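Local coordinates for DNA polymerase (Pyrobaculum calidifontis, PDB 5MDN), which probably catalyses template-directed DNA synthesis, adding deoxyribonucleotides from their triphosphates to a growing strand and releasing diphosphate, at residues Asp415-Phe421 with Ile587-Tyr593; Phe421-Tyr425 with Ala538-Leu542; Asn131-Arg136 with Glu148-Gly154; Arg2-Ala8 with Arg20-Gly26. One frame throughout, in Å; residues are numbered along the deposited sequence.

The four contacts form two pairs in distant parts of the enzyme. Contacts 1 and 2 lie in the polymerase region and share Phe421, where strand 416-420 gives way to helix 424-431. Contacts 3 and 4 are hairpins of one mixed sheet near the N-terminus, and they touch, Asn131 ND2 lying 3.4 Å from Pro5 CD and Trp152 CH2 3.9 Å from Phe3 CD2. The nearest atoms of contacts 1 and 4 are about 25 Å apart. Contact 2 is buried and wholly apolar. Contacts 1, 3 and 4 rest on antiparallel backbone bonding, each with a classic bulge; of these, 1 and 3 reach the surface, while 4 is buried and carries a magnesium ligand.

Contact 1 (Asp415-Phe421 with Ile587-Tyr593); sequences DVLVLDF and IKVDKDY
Strands 416-420 and 588-593 run antiparallel, their axes 4.4 Å apart at closest and 138° between directions. Val416 and Tyr593 form a hydrogen-bonded pair (Val416 N to Tyr593 O 3.0 Å, Tyr593 N to Val416 O 2.8 Å); Leu417-Asp592 and Leu419-Val589 are non-hydrogen-bonded pairs. Val418 N reaches Lys591 O at 2.9 Å, and Asp420 N reaches Lys588 O at 2.9 Å. Between these bonds the second strand bulges: Asp590, with helix-like phi/psi of -81/-48°, joins Lys591 in facing Val418, whose O accepts Asp590 N at 2.6 Å and, weakly, Lys591 N at 3.5 Å. On one face Val418 (t) pushes CG2 against the edge of the Tyr593 ring (m), 3.6 Å from CE2, while Tyr593 OH bonds to Asp615. On the other face Leu417 and Leu419, both mt, close over Val589: Leu419 CD2 lies 3.7 Å from Val589 CG2, and Leu417 CD2 4.2 Å from Val589 CG1. Ile587 (mm) fills the hollow between Leu419 and Phe421, its CG2 3.9 Å from Leu419 CB and its CD1 over the Phe421 ring, a CH-pi contact 3.7 Å from the centroid. Strand 563-567 flanks 416-420 on its other side, making 588-593 an outer strand. This is the antiparallel palm sheet of a family B polymerase, strand 416-420 ending in Asp420, the first residue of the motif A sequence (DFSSMY).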
loop_
_atom_site.group_PDB
_atom_site.type_symbol
_atom_site.label_atom_id
_atom_site.label_comp_id
_atom_site.label_asym_id
_atom_site.label_seq_id
_atom_site.Cartn_x
_atom_site.Cartn_y
_atom_site.Cartn_z
ATOM N N ASP A 415 25.684 14.526 -10.364
ATOM C CA ASP A 415 26.103 14.342 -8.977
ATOM C C ASP A 415 25.189 15.089 -8.011
ATOM O O ASP A 415 25.513 16.197 -7.574
ATOM C CB ASP A 415 27.554 14.794 -8.785
ATOM C CG ASP A 415 28.544 13.914 -9.523
ATOM O OD1 ASP A 415 28.292 12.694 -9.630
ATOM O OD2 ASP A 415 29.574 14.441 -9.992
ATOM N N VAL A 416 24.058 14.486 -7.654
ATOM C CA VAL A 416 23.040 15.136 -6.838
ATOM C C VAL A 416 22.721 14.245 -5.648
ATOM O O VAL A 416 22.506 13.038 -5.811
ATOM C CB VAL A 416 21.762 15.429 -7.651
ATOM C CG1 VAL A 416 20.675 16.005 -6.757
ATOM C CG2 VAL A 416 22.070 16.370 -8.806
ATOM N N LEU A 417 22.691 14.838 -4.456
ATOM C CA LEU A 417 22.266 14.161 -3.240
ATOM C C LEU A 417 20.882 14.651 -2.837
ATOM O O LEU A 417 20.605 15.856 -2.863
ATOM C CB LEU A 417 23.254 14.403 -2.092
ATOM C CG LEU A 417 24.696 13.929 -2.277
ATOM C CD1 LEU A 417 25.489 14.144 -0.996
ATOM C CD2 LEU A 417 24.725 12.468 -2.687
ATOM N N VAL A 418 20.016 13.713 -2.464
ATOM C CA VAL A 418 18.687 14.020 -1.949
ATOM C C VAL A 418 18.709 13.838 -0.437
ATOM O O VAL A 418 18.983 12.739 0.062
ATOM C CB VAL A 418 17.613 13.136 -2.599
ATOM C CG1 VAL A 418 16.245 13.449 -2.011
ATOM C CG2 VAL A 418 17.609 13.336 -4.106
ATOM N N LEU A 419 18.417 14.910 0.294
ATOM C CA LEU A 419 18.435 14.892 1.749
ATOM C C LEU A 419 17.014 14.725 2.272
ATOM O O LEU A 419 16.108 15.462 1.870
ATOM C CB LEU A 419 19.064 16.171 2.302
ATOM C CG LEU A 419 20.530 16.402 1.921
ATOM C CD1 LEU A 419 20.982 17.811 2.277
ATOM C CD2 LEU A 419 21.423 15.366 2.582
ATOM N N ASP A 420 16.829 13.761 3.169
ATOM C CA ASP A 420 15.516 13.436 3.712
ATOM C C ASP A 420 15.210 14.345 4.897
ATOM O O ASP A 420 15.975 14.388 5.866
ATOM C CB ASP A 420 15.459 11.967 4.132
ATOM C CG ASP A 420 14.041 11.483 4.369
ATOM O OD1 ASP A 420 13.100 12.289 4.222
ATOM O OD2 ASP A 420 13.871 10.294 4.713
ATOM N N PHE A 421 14.094 15.072 4.815
ATOM C CA PHE A 421 13.644 15.963 5.877
ATOM C C PHE A 421 12.361 15.476 6.546
ATOM O O PHE A 421 11.645 16.275 7.157
ATOM C CB PHE A 421 13.448 17.379 5.333
ATOM C CG PHE A 421 14.687 18.227 5.380
ATOM C CD1 PHE A 421 15.624 18.164 4.363
ATOM C CD2 PHE A 421 14.907 19.101 6.432
ATOM C CE1 PHE A 421 16.761 18.945 4.397
ATOM C CE2 PHE A 421 16.043 19.887 6.472
ATOM C CZ PHE A 421 16.971 19.808 5.452
ATOM N N ILE A 587 19.046 14.377 9.744
ATOM C CA ILE A 587 18.952 14.371 8.290
ATOM C C ILE A 587 19.832 13.253 7.748
ATOM O O ILE A 587 20.936 13.018 8.255
ATOM C CB ILE A 587 19.358 15.737 7.699
ATOM C CG1 ILE A 587 18.437 16.843 8.218
ATOM C CG2 ILE A 587 19.338 15.702 6.177
ATOM C CD1 ILE A 587 16.968 16.612 7.936
ATOM N N LYS A 588 19.343 12.567 6.716
ATOM C CA LYS A 588 20.070 11.468 6.097
ATOM C C LYS A 588 19.953 11.568 4.585
ATOM O O LYS A 588 18.921 11.982 4.050
ATOM C CB LYS A 588 19.556 10.097 6.565
ATOM C CG LYS A 588 20.437 8.922 6.128
ATOM C CD LYS A 588 20.062 7.612 6.815
ATOM C CE LYS A 588 20.278 7.689 8.315
ATOM N NZ LYS A 588 21.714 7.943 8.626
ATOM N N VAL A 589 21.026 11.176 3.902
ATOM C CA VAL A 589 21.041 11.155 2.445
ATOM C C VAL A 589 20.111 10.050 1.964
ATOM O O VAL A 589 20.357 8.863 2.204
ATOM C CB VAL A 589 22.466 10.964 1.917
ATOM C CG1 VAL A 589 22.440 10.769 0.414
ATOM C CG2 VAL A 589 23.326 12.161 2.302
ATOM N N ASP A 590 19.034 10.439 1.279
ATOM C CA ASP A 590 18.071 9.460 0.795
ATOM C C ASP A 590 18.546 8.804 -0.496
ATOM O O ASP A 590 18.516 7.575 -0.621
ATOM C CB ASP A 590 16.705 10.121 0.586
ATOM C CG ASP A 590 15.581 9.115 0.489
ATOM O OD1 ASP A 590 15.562 8.166 1.301
ATOM O OD2 ASP A 590 14.721 9.269 -0.403
ATOM N N LYS A 591 18.995 9.603 -1.462
ATOM C CA LYS A 591 19.438 9.085 -2.749
ATOM C C LYS A 591 20.725 9.777 -3.170
ATOM O O LYS A 591 20.893 10.980 -2.950
ATOM C CB LYS A 591 18.366 9.279 -3.831
ATOM C CG LYS A 591 17.088 8.493 -3.595
ATOM C CD LYS A 591 17.319 6.998 -3.729
ATOM C CE LYS A 591 16.076 6.215 -3.337
ATOM N NZ LYS A 591 15.041 6.258 -4.404
ATOM N N ASP A 592 21.628 9.010 -3.777
ATOM C CA ASP A 592 22.854 9.535 -4.376
ATOM C C ASP A 592 22.753 9.292 -5.878
ATOM O O ASP A 592 23.027 8.186 -6.355
ATOM C CB ASP A 592 24.094 8.870 -3.778
ATOM C CG ASP A 592 25.390 9.406 -4.367
ATOM O OD1 ASP A 592 25.348 10.429 -5.084
ATOM O OD2 ASP A 592 26.454 8.806 -4.107
ATOM N N TYR A 593 22.364 10.325 -6.619
ATOM C CA TYR A 593 22.171 10.218 -8.058
ATOM C C TYR A 593 23.439 10.623 -8.801
ATOM O O TYR A 593 24.058 11.642 -8.479
ATOM C CB TYR A 593 21.007 11.094 -8.513
ATOM C CG TYR A 593 19.643 10.625 -8.061
ATOM C CD1 TYR A 593 19.156 9.378 -8.432
ATOM C CD2 TYR A 593 18.834 11.440 -7.281
ATOM C CE1 TYR A 593 17.905 8.952 -8.027
ATOM C CE2 TYR A 593 17.582 11.023 -6.872
ATOM C CZ TYR A 593 17.124 9.778 -7.247
ATOM O OH TYR A 593 15.877 9.359 -6.841
#

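Contact 2 (Phe421-Tyr425 with Ala538-Leu542); sequences FSSMY and ARAIL
Residues Phe421 to Met424 form a type I beta turn, closed by Met424 N to Phe421 O at 3.1 Å, and the chain passes directly into helix 424-431. Against it lies one face of helix 528-551, where Ala538-Leu542 completes a helical turn (Leu542 N to Ala538 O 3.2 Å). Ala538 comes first, its CB 3.7 Å from Met424 CE and 4.0 Å from Tyr425 CE1. Three residues on, Ile541 brings CD1 to 3.4 Å from Met424 SD; the ttp rotamer of Met424, extended as far as its sulfur and bent at the end, carries its thioether across to the helix. Leu542 (mt) ends the row: its CG is 4.3 Å from Met424 CE, and its CD2 sits over the Phe421 ring, a CH-pi contact 4.1 Å from the centroid. Ile587 covers the opposite face of that ring. This packs motif A of the palm onto a long helix. With alkyl, thioether and aromatic groups alone meeting, the two segments cohere by shape and exclusion of water.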
loop_
_atom_site.group_PDB
_atom_site.type_symbol
_atom_site.label_atom_id
_atom_site.label_comp_id
_atom_site.label_asym_id
_atom_site.label_seq_id
_atom_site.Cartn_x
_atom_site.Cartn_y
_atom_site.Cartn_z
ATOM N N PHE A 421 14.094 15.072 4.815
ATOM C CA PHE A 421 13.644 15.963 5.877
ATOM C C PHE A 421 12.361 15.476 6.546
ATOM O O PHE A 421 11.645 16.275 7.157
ATOM C CB PHE A 421 13.448 17.379 5.333
ATOM C CG PHE A 421 14.687 18.227 5.380
ATOM C CD1 PHE A 421 15.624 18.164 4.363
ATOM C CD2 PHE A 421 14.907 19.101 6.432
ATOM C CE1 PHE A 421 16.761 18.945 4.397
ATOM C CE2 PHE A 421 16.043 19.887 6.472
ATOM C CZ PHE A 421 16.971 19.808 5.452
ATOM N N SER A 422 12.042 14.183 6.425
ATOM C CA SER A 422 10.755 13.690 6.910
ATOM C C SER A 422 10.661 13.709 8.433
ATOM O O SER A 422 9.569 13.899 8.979
ATOM C CB SER A 422 10.504 12.279 6.383
ATOM O OG SER A 422 10.319 12.285 4.977
ATOM N N SER A 423 11.781 13.519 9.134
ATOM C CA SER A 423 11.765 13.561 10.592
ATOM C C SER A 423 11.524 14.960 11.142
ATOM O O SER A 423 11.396 15.116 12.362
ATOM C CB SER A 423 13.079 13.008 11.150
ATOM O OG SER A 423 13.337 11.706 10.660
ATOM N N MET A 424 11.470 15.972 10.276
ATOM C CA MET A 424 11.214 17.341 10.717
ATOM C C MET A 424 9.837 17.484 11.357
ATOM O O MET A 424 9.679 18.206 12.349
ATOM C CB MET A 424 11.357 18.284 9.525
ATOM C CG MET A 424 11.142 19.752 9.813
ATOM S SD MET A 424 11.664 20.715 8.386
ATOM C CE MET A 424 10.391 20.270 7.213
ATOM N N TYR A 425 8.829 16.814 10.802
ATOM C CA TYR A 425 7.440 17.031 11.192
ATOM C C TYR A 425 7.133 16.533 12.602
ATOM O O TYR A 425 6.451 17.240 13.357
ATOM C CB TYR A 425 6.503 16.384 10.175
ATOM C CG TYR A 425 6.650 16.977 8.802
ATOM C CD1 TYR A 425 6.107 18.220 8.506
ATOM C CD2 TYR A 425 7.352 16.311 7.808
ATOM C CE1 TYR A 425 6.245 18.775 7.256
ATOM C CE2 TYR A 425 7.496 16.857 6.555
ATOM C CZ TYR A 425 6.941 18.089 6.287
ATOM O OH TYR A 425 7.084 18.633 5.039
ATOM N N ALA A 538 7.460 24.427 9.282
ATOM C CA ALA A 538 8.325 23.674 8.378
ATOM C C ALA A 538 8.940 24.576 7.316
ATOM O O ALA A 538 10.138 24.475 7.025
ATOM C CB ALA A 538 7.539 22.540 7.723
ATOM N N ARG A 539 8.133 25.450 6.714
ATOM C CA ARG A 539 8.648 26.345 5.684
ATOM C C ARG A 539 9.705 27.288 6.249
ATOM O O ARG A 539 10.708 27.575 5.586
ATOM C CB ARG A 539 7.496 27.132 5.058
ATOM C CG ARG A 539 7.919 28.126 3.989
ATOM C CD ARG A 539 6.730 28.921 3.470
ATOM N NE ARG A 539 5.723 28.061 2.855
ATOM C CZ ARG A 539 5.727 27.704 1.575
ATOM N NH1 ARG A 539 6.688 28.132 0.769
ATOM N NH2 ARG A 539 4.771 26.917 1.101
ATOM N N ALA A 540 9.502 27.770 7.479
ATOM C CA ALA A 540 10.388 28.789 8.039
ATOM C C ALA A 540 11.813 28.275 8.217
ATOM O O ALA A 540 12.776 28.975 7.880
ATOM C CB ALA A 540 9.831 29.288 9.372
ATOM N N ILE A 541 11.977 27.053 8.737
ATOM C CA ILE A 541 13.323 26.540 8.987
ATOM C C ILE A 541 13.937 25.883 7.761
ATOM O O ILE A 541 15.156 25.650 7.745
ATOM C CB ILE A 541 13.368 25.545 10.166
ATOM C CG1 ILE A 541 13.012 24.127 9.711
ATOM C CG2 ILE A 541 12.449 26.011 11.290
ATOM C CD1 ILE A 541 11.564 23.779 9.885
ATOM N N LEU A 542 13.144 25.579 6.731
ATOM C CA LEU A 542 13.730 25.177 5.456
ATOM C C LEU A 542 14.441 26.349 4.794
ATOM O O LEU A 542 15.573 26.211 4.317
ATOM C CB LEU A 542 12.654 24.607 4.531
ATOM C CG LEU A 542 12.282 23.136 4.704
ATOM C CD1 LEU A 542 11.154 22.768 3.757
ATOM C CD2 LEU A 542 13.492 22.244 4.470
#

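Contact 3 (Asn131-Arg136 with Glu148-Gly154); sequences NVVEAR and EVVEWAG
A salt bridge between Arg136 NH1 and Glu148 OE1, 2.5 Å apart, lies at the end of these segments nearer the turn of a bulged beta hairpin, strands 131-141 and 144-155; Glu148 OE2 also pairs with Arg36. The strands run antiparallel at 143°, axes 4.4 Å apart at closest. Glu148 N donates to Arg136 O and, weakly, Arg136 N to Glu148 O, both at 2.8 Å. Next comes a classic bulge: Val150 (phi/psi -93/-52°) and Glu151 both face Glu134, whose O accepts Val150 N at 2.7 Å and, weakly, Glu151 N at 3.3 Å. Glu134 N returns to Glu151 O at 3.2 Å. Further along, Ala153 N meets Val132 O at 2.8 Å and Val132 N meets Gly154 O at 3.0 Å. The hairpin edges the N-terminal mixed sheet. Trp152 (m) and Val133 share a face with Ala135 and Val149 and pack on Phe3, while Trp152 NE1 bonds to Tyr119 OH. Val133 CG1 sits over the six-membered ring of Trp152, 3.5 Å from its centroid.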
loop_
_atom_site.group_PDB
_atom_site.type_symbol
_atom_site.label_atom_id
_atom_site.label_comp_id
_atom_site.label_asym_id
_atom_site.label_seq_id
_atom_site.Cartn_x
_atom_site.Cartn_y
_atom_site.Cartn_z
ATOM N N ASN A 131 2.787 -11.936 22.882
ATOM C CA ASN A 131 1.925 -11.507 23.972
ATOM C C ASN A 131 1.992 -12.509 25.118
ATOM O O ASN A 131 2.346 -13.674 24.934
ATOM C CB ASN A 131 0.476 -11.354 23.496
ATOM C CG ASN A 131 0.297 -10.204 22.525
ATOM O OD1 ASN A 131 -0.294 -9.177 22.863
ATOM N ND2 ASN A 131 0.797 -10.374 21.308
ATOM N N VAL A 132 1.643 -12.041 26.314
ATOM C CA VAL A 132 1.598 -12.876 27.509
ATOM C C VAL A 132 0.138 -13.103 27.869
ATOM O O VAL A 132 -0.636 -12.144 27.986
ATOM C CB VAL A 132 2.365 -12.235 28.678
ATOM C CG1 VAL A 132 2.396 -13.175 29.872
ATOM C CG2 VAL A 132 3.776 -11.865 28.248
ATOM N N VAL A 133 -0.238 -14.366 28.046
ATOM C CA VAL A 133 -1.634 -14.748 28.234
ATOM C C VAL A 133 -1.718 -15.820 29.307
ATOM O O VAL A 133 -0.942 -16.782 29.297
ATOM C CB VAL A 133 -2.280 -15.266 26.932
ATOM C CG1 VAL A 133 -3.383 -14.333 26.475
ATOM C CG2 VAL A 133 -1.231 -15.454 25.840
ATOM N N GLU A 134 -2.658 -15.650 30.231
ATOM C CA GLU A 134 -3.139 -16.741 31.064
ATOM C C GLU A 134 -4.349 -17.336 30.360
ATOM O O GLU A 134 -5.361 -16.651 30.175
ATOM C CB GLU A 134 -3.499 -16.245 32.464
ATOM C CG GLU A 134 -3.737 -17.349 33.480
ATOM C CD GLU A 134 -4.322 -16.826 34.777
ATOM O OE1 GLU A 134 -4.070 -15.648 35.111
ATOM O OE2 GLU A 134 -5.032 -17.591 35.465
ATOM N N ALA A 135 -4.250 -18.601 29.963
ATOM C CA ALA A 135 -5.285 -19.199 29.130
ATOM C C ALA A 135 -5.424 -20.680 29.443
ATOM O O ALA A 135 -4.444 -21.429 29.386
ATOM C CB ALA A 135 -4.972 -18.998 27.643
ATOM N N ARG A 136 -6.649 -21.085 29.769
ATOM C CA ARG A 136 -6.950 -22.482 30.047
ATOM C C ARG A 136 -6.991 -23.299 28.766
ATOM O O ARG A 136 -7.544 -22.866 27.753
ATOM C CB ARG A 136 -8.306 -22.578 30.746
ATOM C CG ARG A 136 -8.384 -21.849 32.070
ATOM C CD ARG A 136 -9.789 -21.889 32.657
ATOM N NE ARG A 136 -10.302 -23.239 32.879
ATOM C CZ ARG A 136 -11.226 -23.807 32.111
ATOM N NH1 ARG A 136 -11.725 -23.137 31.082
ATOM N NH2 ARG A 136 -11.659 -25.035 32.368
ATOM N N GLU A 148 -9.048 -21.172 26.118
ATOM C CA GLU A 148 -9.896 -20.109 26.641
ATOM C C GLU A 148 -9.010 -19.090 27.342
ATOM O O GLU A 148 -8.308 -19.431 28.298
ATOM C CB GLU A 148 -10.933 -20.650 27.623
ATOM C CG GLU A 148 -12.198 -21.210 27.005
ATOM C CD GLU A 148 -13.225 -21.589 28.060
ATOM O OE1 GLU A 148 -12.826 -21.826 29.220
ATOM O OE2 GLU A 148 -14.429 -21.639 27.730
ATOM N N VAL A 149 -9.054 -17.846 26.883
ATOM C CA VAL A 149 -8.221 -16.805 27.474
ATOM C C VAL A 149 -8.839 -16.380 28.799
ATOM O O VAL A 149 -10.059 -16.197 28.905
ATOM C CB VAL A 149 -8.044 -15.616 26.512
ATOM C CG1 VAL A 149 -7.608 -16.106 25.142
ATOM C CG2 VAL A 149 -9.304 -14.785 26.403
ATOM N N VAL A 150 -8.010 -16.289 29.831
ATOM C CA VAL A 150 -8.452 -15.737 31.105
ATOM C C VAL A 150 -8.171 -14.243 31.180
ATOM O O VAL A 150 -9.065 -13.446 31.478
ATOM C CB VAL A 150 -7.790 -16.498 32.272
ATOM C CG1 VAL A 150 -8.333 -16.005 33.603
ATOM C CG2 VAL A 150 -8.010 -17.995 32.118
ATOM N N GLU A 151 -6.931 -13.840 30.911
ATOM C CA GLU A 151 -6.572 -12.431 30.948
ATOM C C GLU A 151 -5.332 -12.215 30.092
ATOM O O GLU A 151 -4.387 -13.006 30.148
ATOM C CB GLU A 151 -6.327 -11.959 32.385
ATOM C CG GLU A 151 -6.113 -10.465 32.516
ATOM C CD GLU A 151 -5.875 -10.036 33.947
ATOM O OE1 GLU A 151 -5.324 -10.842 34.725
ATOM O OE2 GLU A 151 -6.250 -8.898 34.296
ATOM N N TRP A 152 -5.346 -11.142 29.305
ATOM C CA TRP A 152 -4.176 -10.723 28.548
ATOM C C TRP A 152 -3.280 -9.845 29.412
ATOM O O TRP A 152 -3.750 -8.889 30.041
ATOM C CB TRP A 152 -4.588 -9.965 27.286
ATOM C CG TRP A 152 -5.272 -10.805 26.259
ATOM C CD1 TRP A 152 -6.598 -11.118 26.206
ATOM C CD2 TRP A 152 -4.667 -11.425 25.118
ATOM N NE1 TRP A 152 -6.856 -11.904 25.108
ATOM C CE2 TRP A 152 -5.686 -12.107 24.423
ATOM C CE3 TRP A 152 -3.362 -11.471 24.618
ATOM C CZ2 TRP A 152 -5.441 -12.829 23.256
ATOM C CZ3 TRP A 152 -3.119 -12.191 23.460
ATOM C CH2 TRP A 152 -4.155 -12.858 22.792
ATOM N N ALA A 153 -1.991 -10.169 29.440
ATOM C CA ALA A 153 -1.001 -9.272 30.018
ATOM C C ALA A 153 -0.467 -8.338 28.940
ATOM O O ALA A 153 -1.210 -7.934 28.039
ATOM C CB ALA A 153 0.138 -10.062 30.665
ATOM N N GLY A 154 0.808 -7.990 29.020
ATOM C CA GLY A 154 1.443 -7.137 28.035
ATOM C C GLY A 154 2.087 -7.921 26.912
ATOM O O GLY A 154 1.662 -9.030 26.569
#

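Contact 4 (Arg2-Ala8 with Arg20-Gly26). With MG (magnesium ion), chain C.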
loop_
_atom_site.group_PDB
_atom_site.type_symbol
_atom_site.label_atom_id
_atom_site.label_comp_id
_atom_site.label_asym_id
_atom_site.label_seq_id
_atom_site.Cartn_x
_atom_site.Cartn_y
_atom_site.Cartn_z
ATOM N N ARG A 2 3.247 -17.590 25.830
ATOM C CA ARG A 2 3.568 -16.518 24.896
ATOM C C ARG A 2 3.068 -16.924 23.514
ATOM O O ARG A 2 3.219 -18.081 23.110
ATOM C CB ARG A 2 5.082 -16.242 24.911
ATOM C CG ARG A 2 5.913 -17.504 24.708
ATOM C CD ARG A 2 7.419 -17.281 24.793
ATOM N NE ARG A 2 8.152 -18.410 24.221
ATOM C CZ ARG A 2 9.446 -18.395 23.924
ATOM N NH1 ARG A 2 10.160 -17.301 24.152
ATOM N NH2 ARG A 2 10.026 -19.471 23.406
ATOM N N PHE A 3 2.459 -15.981 22.787
ATOM C CA PHE A 3 1.469 -16.366 21.784
ATOM C C PHE A 3 1.789 -15.936 20.358
ATOM O O PHE A 3 1.658 -16.757 19.446
ATOM C CB PHE A 3 0.085 -15.830 22.177
ATOM C CG PHE A 3 -0.983 -16.184 21.194
ATOM C CD1 PHE A 3 -1.121 -17.490 20.756
ATOM C CD2 PHE A 3 -1.846 -15.222 20.706
ATOM C CE1 PHE A 3 -2.093 -17.828 19.847
ATOM C CE2 PHE A 3 -2.826 -15.555 19.800
ATOM C CZ PHE A 3 -2.950 -16.861 19.369
ATOM N N TRP A 4 2.135 -14.662 20.119
ATOM C CA TRP A 4 2.402 -14.179 18.759
ATOM C C TRP A 4 1.208 -14.356 17.824
ATOM O O TRP A 4 1.062 -15.418 17.207
ATOM C CB TRP A 4 3.616 -14.888 18.154
ATOM C CG TRP A 4 4.004 -14.360 16.803
ATOM C CD1 TRP A 4 3.511 -14.771 15.594
ATOM C CD2 TRP A 4 4.958 -13.337 16.518
ATOM N NE1 TRP A 4 4.097 -14.063 14.577
ATOM C CE2 TRP A 4 4.990 -13.176 15.117
ATOM C CE3 TRP A 4 5.790 -12.541 17.306
ATOM C CZ2 TRP A 4 5.820 -12.252 14.493
ATOM C CZ3 TRP A 4 6.611 -11.623 16.685
ATOM C CH2 TRP A 4 6.617 -11.483 15.294
ATOM N N PRO A 5 0.355 -13.342 17.659
ATOM C CA PRO A 5 -0.859 -13.522 16.847
ATOM C C PRO A 5 -0.576 -13.357 15.358
ATOM O O PRO A 5 0.110 -12.420 14.943
ATOM C CB PRO A 5 -1.795 -12.417 17.358
ATOM C CG PRO A 5 -1.196 -11.963 18.661
ATOM C CD PRO A 5 0.279 -12.121 18.470
ATOM N N LEU A 6 -1.104 -14.283 14.556
ATOM C CA LEU A 6 -1.093 -14.182 13.099
ATOM C C LEU A 6 -2.381 -13.579 12.546
ATOM O O LEU A 6 -2.339 -12.616 11.773
ATOM C CB LEU A 6 -0.867 -15.564 12.474
ATOM C CG LEU A 6 0.559 -15.993 12.132
ATOM C CD1 LEU A 6 0.586 -17.466 11.765
ATOM C CD2 LEU A 6 1.108 -15.153 10.989
ATOM N N ASP A 7 -3.529 -14.141 12.922
ATOM C CA ASP A 7 -4.814 -13.765 12.355
ATOM C C ASP A 7 -5.865 -13.750 13.455
ATOM O O ASP A 7 -5.746 -14.462 14.456
ATOM C CB ASP A 7 -5.233 -14.733 11.237
ATOM C CG ASP A 7 -6.396 -14.215 10.424
ATOM O OD1 ASP A 7 -6.653 -12.994 10.468
ATOM O OD2 ASP A 7 -7.053 -15.029 9.741
ATOM N N ALA A 8 -6.893 -12.924 13.265
ATOM C CA ALA A 8 -7.995 -12.820 14.210
ATOM C C ALA A 8 -9.319 -12.828 13.463
ATOM O O ALA A 8 -9.452 -12.199 12.410
ATOM C CB ALA A 8 -7.877 -11.548 15.055
ATOM N N ARG A 20 -11.750 -15.093 18.108
ATOM C CA ARG A 20 -10.693 -16.079 17.931
ATOM C C ARG A 20 -9.414 -15.393 17.469
ATOM O O ARG A 20 -9.453 -14.485 16.632
ATOM C CB ARG A 20 -11.102 -17.148 16.913
ATOM C CG ARG A 20 -12.422 -17.830 17.222
ATOM C CD ARG A 20 -12.478 -19.215 16.596
ATOM N NE ARG A 20 -13.676 -19.947 16.992
ATOM C CZ ARG A 20 -14.802 -19.975 16.285
ATOM N NH1 ARG A 20 -14.884 -19.311 15.140
ATOM N NH2 ARG A 20 -15.845 -20.665 16.721
ATOM N N VAL A 21 -8.281 -15.829 18.019
ATOM C CA VAL A 21 -6.966 -15.316 17.644
ATOM C C VAL A 21 -6.055 -16.507 17.379
ATOM O O VAL A 21 -5.846 -17.342 18.268
ATOM C CB VAL A 21 -6.361 -14.404 18.727
ATOM C CG1 VAL A 21 -5.188 -13.624 18.158
ATOM C CG2 VAL A 21 -7.411 -13.456 19.290
ATOM N N PHE A 22 -5.520 -16.589 16.163
ATOM C CA PHE A 22 -4.638 -17.675 15.757
ATOM C C PHE A 22 -3.185 -17.220 15.833
ATOM O O PHE A 22 -2.856 -16.098 15.435
ATOM C CB PHE A 22 -4.966 -18.137 14.334
ATOM C CG PHE A 22 -6.405 -18.541 14.138
ATOM C CD1 PHE A 22 -7.380 -17.591 13.881
ATOM C CD2 PHE A 22 -6.780 -19.873 14.208
ATOM C CE1 PHE A 22 -8.701 -17.958 13.700
ATOM C CE2 PHE A 22 -8.100 -20.247 14.029
ATOM C CZ PHE A 22 -9.062 -19.287 13.774
ATOM N N GLY A 23 -2.318 -18.092 16.331
ATOM C CA GLY A 23 -0.935 -17.711 16.525
ATOM C C GLY A 23 -0.027 -18.895 16.780
ATOM O O GLY A 23 -0.390 -20.044 16.528
ATOM N N VAL A 24 1.168 -18.590 17.287
ATOM C CA VAL A 24 2.256 -19.555 17.443
ATOM C C VAL A 24 2.758 -19.479 18.880
ATOM O O VAL A 24 3.481 -18.542 19.237
ATOM C CB VAL A 24 3.404 -19.292 16.460
ATOM C CG1 VAL A 24 4.546 -20.266 16.706
ATOM C CG2 VAL A 24 2.912 -19.393 15.022
ATOM N N ASP A 25 2.427 -20.487 19.684
ATOM C CA ASP A 25 2.758 -20.457 21.103
ATOM C C ASP A 25 4.275 -20.508 21.311
ATOM O O ASP A 25 5.065 -20.618 20.369
ATOM C CB ASP A 25 2.070 -21.603 21.841
ATOM C CG ASP A 25 2.613 -22.962 21.452
ATOM O OD1 ASP A 25 3.365 -23.055 20.458
ATOM O OD2 ASP A 25 2.303 -23.937 22.166
ATOM N N GLY A 26 4.680 -20.423 22.580
ATOM C CA GLY A 26 6.089 -20.436 22.930
ATOM C C GLY A 26 6.823 -21.708 22.571
ATOM O O GLY A 26 8.049 -21.683 22.420
HETATM MG MG MG C . -7.923 -11.984 8.554
#
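Asp7, a magnesium ligand, stands on the bulged beta hairpin of strands 5-12 and 17-24, at the edge of the N-terminal mixed sheet. Its OD1 lies 2.5 Å from the ion, which Asp363 of helix 362-365 also binds, joining that helix to strand 5-12, and its OD2 is held by Gly272 N. Around Asp7 the strands run antiparallel, 155° between directions. Phe22 N donates to Asp7 O at 2.7 Å, while Phe22 O accepts both Leu6 N (2.7 Å) and Asp7 N (3.3 Å): a classic bulge, with Leu6 (phi/psi -95/-53°) and Asp7 both facing Phe22. Asp7 and Phe22 share one face of the sheet, Ala8 and Val21 the other. Before the strand the chain kinks at Trp4, whose phi of 59° is positive, and Val24 N is shared between Phe3 O (2.9 Å) and Trp4 O (3.2 Å). The Phe3 ring passes back along the second segment, CE2 3.5 Å from Val21 CG1, and Gly23, lacking a side chain, leaves space for this ring and Trp4 O. Pro5 CB adds a contact to Val21 CG1 at 3.7 Å. At the far end Arg2, whose guanidinium makes a cation-pi contact with Trp130, donates from NH2 to Gly26 O at 3.1 Å.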